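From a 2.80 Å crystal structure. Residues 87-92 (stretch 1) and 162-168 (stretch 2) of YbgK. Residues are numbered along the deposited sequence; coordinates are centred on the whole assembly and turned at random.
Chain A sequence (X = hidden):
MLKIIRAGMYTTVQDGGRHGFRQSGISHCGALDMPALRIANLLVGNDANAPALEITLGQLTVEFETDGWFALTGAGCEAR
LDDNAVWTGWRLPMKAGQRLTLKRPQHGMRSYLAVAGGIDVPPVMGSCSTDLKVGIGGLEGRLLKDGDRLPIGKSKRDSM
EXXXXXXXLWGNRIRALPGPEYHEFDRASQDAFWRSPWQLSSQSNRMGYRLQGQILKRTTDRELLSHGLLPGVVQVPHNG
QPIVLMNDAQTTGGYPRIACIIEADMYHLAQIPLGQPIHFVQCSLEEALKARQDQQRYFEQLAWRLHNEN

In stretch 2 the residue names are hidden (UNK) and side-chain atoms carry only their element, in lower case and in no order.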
# COMPACT_ATOMS: atom_id res chain seq x y z
N TRP A 87 -24.18 9.91 -18.87
CA TRP A 87 -23.14 8.94 -19.21
C TRP A 87 -21.75 9.38 -18.75
O TRP A 87 -21.52 10.53 -18.39
CB TRP A 87 -23.18 8.66 -20.70
CG TRP A 87 -24.37 7.81 -21.07
CD1 TRP A 87 -24.53 6.48 -20.81
CD2 TRP A 87 -25.59 8.26 -21.66
NE1 TRP A 87 -25.77 6.07 -21.24
CE2 TRP A 87 -26.44 7.14 -21.77
CE3 TRP A 87 -26.05 9.50 -22.14
CZ2 TRP A 87 -27.72 7.22 -22.33
CZ3 TRP A 87 -27.31 9.58 -22.70
CH2 TRP A 87 -28.14 8.45 -22.77
N THR A 88 -20.82 8.41 -18.76
CA THR A 88 -19.47 8.57 -18.25
C THR A 88 -18.50 9.29 -19.21
O THR A 88 -18.51 9.06 -20.41
CB THR A 88 -18.87 7.18 -17.91
OG1 THR A 88 -18.88 6.37 -19.09
CG2 THR A 88 -19.63 6.48 -16.80
N GLY A 89 -17.66 10.15 -18.63
CA GLY A 89 -16.63 10.90 -19.35
C GLY A 89 -17.08 12.22 -19.93
O GLY A 89 -16.66 12.58 -21.03
N TRP A 90 -17.90 12.99 -19.18
CA TRP A 90 -18.43 14.28 -19.61
C TRP A 90 -18.49 15.28 -18.46
O TRP A 90 -18.80 14.87 -17.34
CB TRP A 90 -19.86 14.07 -20.16
CG TRP A 90 -19.90 13.85 -21.64
CD1 TRP A 90 -19.60 12.71 -22.31
CD2 TRP A 90 -20.30 14.80 -22.63
NE1 TRP A 90 -19.77 12.89 -23.66
CE2 TRP A 90 -20.22 14.16 -23.88
CE3 TRP A 90 -20.75 16.13 -22.57
CZ2 TRP A 90 -20.54 14.82 -25.07
CZ3 TRP A 90 -21.08 16.77 -23.75
CH2 TRP A 90 -20.97 16.12 -24.99
N ARG A 91 -18.24 16.58 -18.73
CA ARG A 91 -18.38 17.63 -17.71
C ARG A 91 -19.87 17.98 -17.68
O ARG A 91 -20.33 18.79 -18.48
CB ARG A 91 -17.49 18.87 -17.99
CG ARG A 91 -17.88 20.10 -17.15
CD ARG A 91 -16.90 21.26 -17.08
NE ARG A 91 -16.60 21.87 -18.38
CZ ARG A 91 -15.57 21.58 -19.17
NH1 ARG A 91 -14.68 20.65 -18.82
NH2 ARG A 91 -15.40 22.22 -20.32
N LEU A 92 -20.63 17.28 -16.84
CA LEU A 92 -22.07 17.45 -16.75
C LEU A 92 -22.42 18.56 -15.76
O LEU A 92 -21.76 18.67 -14.72
CB LEU A 92 -22.73 16.13 -16.33
CG LEU A 92 -22.48 14.94 -17.25
CD1 LEU A 92 -22.95 13.68 -16.60
CD2 LEU A 92 -23.12 15.15 -18.62
N UNK A 162 -19.07 22.16 -21.64
CA UNK A 162 -19.21 20.75 -21.27
C UNK A 162 -18.52 19.83 -22.30
O UNK A 162 -19.20 19.19 -23.10
c UNK A 162 -20.68 20.40 -21.16
N UNK A 163 -17.18 19.77 -22.27
CA UNK A 163 -16.42 18.95 -23.22
C UNK A 163 -16.32 17.49 -22.76
O UNK A 163 -15.85 17.22 -21.66
c UNK A 163 -15.35 20.47 -25.75
c UNK A 163 -15.00 19.51 -23.44
o UNK A 163 -14.67 19.74 -26.48
n UNK A 163 -16.49 21.01 -26.18
c UNK A 163 -14.94 20.76 -24.32
N UNK A 164 -16.73 16.58 -23.63
CA UNK A 164 -16.63 15.15 -23.35
C UNK A 164 -15.26 14.67 -23.75
O UNK A 164 -14.78 15.01 -24.83
N UNK A 165 -14.61 13.87 -22.90
CA UNK A 165 -13.29 13.30 -23.19
C UNK A 165 -13.39 11.78 -23.34
O UNK A 165 -14.23 11.16 -22.68
c UNK A 165 -12.47 13.08 -20.79
c UNK A 165 -12.00 15.20 -22.10
c UNK A 165 -12.20 13.68 -22.17
N UNK A 166 -12.54 11.19 -24.19
CA UNK A 166 -12.54 9.75 -24.42
C UNK A 166 -11.89 9.04 -23.23
O UNK A 166 -10.86 9.51 -22.76
c UNK A 166 -11.81 10.79 -29.34
c UNK A 166 -12.35 9.96 -27.01
c UNK A 166 -11.76 9.39 -25.72
c UNK A 166 -11.26 10.33 -28.01
n UNK A 166 -11.69 9.75 -30.40
N UNK A 167 -12.51 7.97 -22.73
CA UNK A 167 -11.98 7.19 -21.61
C UNK A 167 -11.03 6.12 -22.16
O UNK A 167 -10.93 5.97 -23.38
c UNK A 167 -14.12 7.54 -20.25
c UNK A 167 -13.12 6.54 -20.81
n UNK A 167 -14.72 6.54 -18.14
o UNK A 167 -16.26 6.60 -19.76
c UNK A 167 -15.12 6.86 -19.36
N UNK A 168 -10.34 5.36 -21.27
CA UNK A 168 -9.41 4.29 -21.64
C UNK A 168 -10.07 2.91 -21.59
O UNK A 168 -10.73 2.59 -20.60
c UNK A 168 -6.30 5.46 -19.58
c UNK A 168 -7.32 5.54 -20.69
c UNK A 168 -6.61 5.72 -22.03
c UNK A 168 -8.20 4.29 -20.70

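Position 162 has one side-chain atom, a carbon bonded to CA. This CB lies 3.1 Å from Arg91 O, and the backbone O of position 162 comes equally close, 3.1 Å, to Trp90 CZ3. Position 162 therefore meets two neighbouring residues of stretch 1, and its CB stands 4.5 Å from Trp90 CZ3. A lone CB is the signature of alanine, Ala162.

Position 163 carries three carbons in an unbranched chain, the third bearing one oxygen and one nitrogen. The CA-to-CB bond points away from stretch 1, yet CB is still 4.2 Å from Arg91 NH2. The backbone N of position 163 lies over one face of the Arg91 guanidinium, 3.6 Å from NH2. A carboxamide after two methylenes is glutamine, Gln163.

Position 164 has no side-chain atoms. Its CA sits 3.7 Å from the centroid of the Trp90 five-membered ring, 6° off the ring normal, a CH-pi contact over the face. An ideal CB here would point toward stretch 1 and fall 2.5 Å from Trp90 CE2, a clash, so the bare CA is what allows the indole to lie so close. The CA of position 164 also makes a CA-H...O contact with Gly89 O at 3.5 Å. The residue is Gly164.

Position 165 shows three carbons, one attached to CA and carrying the other two. Its main contribution is from the backbone, where N of position 165 donates a hydrogen bond to Gly89 O (3.1 Å, N-H...O angle 146°). The fork at CB identifies valine, Val165, with chi1 in the m well.

Position 166 has four carbons in a row ending in nitrogen. Its CB points away, and its nearest side-chain approach is CB to Gly89 O, 7.5 Å. It is Lys166.

Position 167 again has three carbons, the last with one oxygen and one nitrogen. Its CB points toward stretch 1, and its modelled side-chain oxygen lies 2.7 Å from Thr88 OG1. It is a second glutamine, Gln167; the amide is probably turned over, leaving the bonding there open.

Position 168 has four carbons forked at the second; its nearest side-chain approach, CB to Gly89 CA, is 10.8 Å, out of reach. It is Leu168.

The contact buries 444 Å² between two segments whose end-to-end directions differ by 145°. Its one assigned hydrogen bond joins Val165 N to Gly89 O. At Gly89, phi of 88° favours glycine, and an ideal CB would lie a tight 3.1 Å from Val165 O. Thus backbone approaches backbone at Gly89, and the Trp90 indole covers Gly164.

Stretch 2 162-168: AQGVKQL
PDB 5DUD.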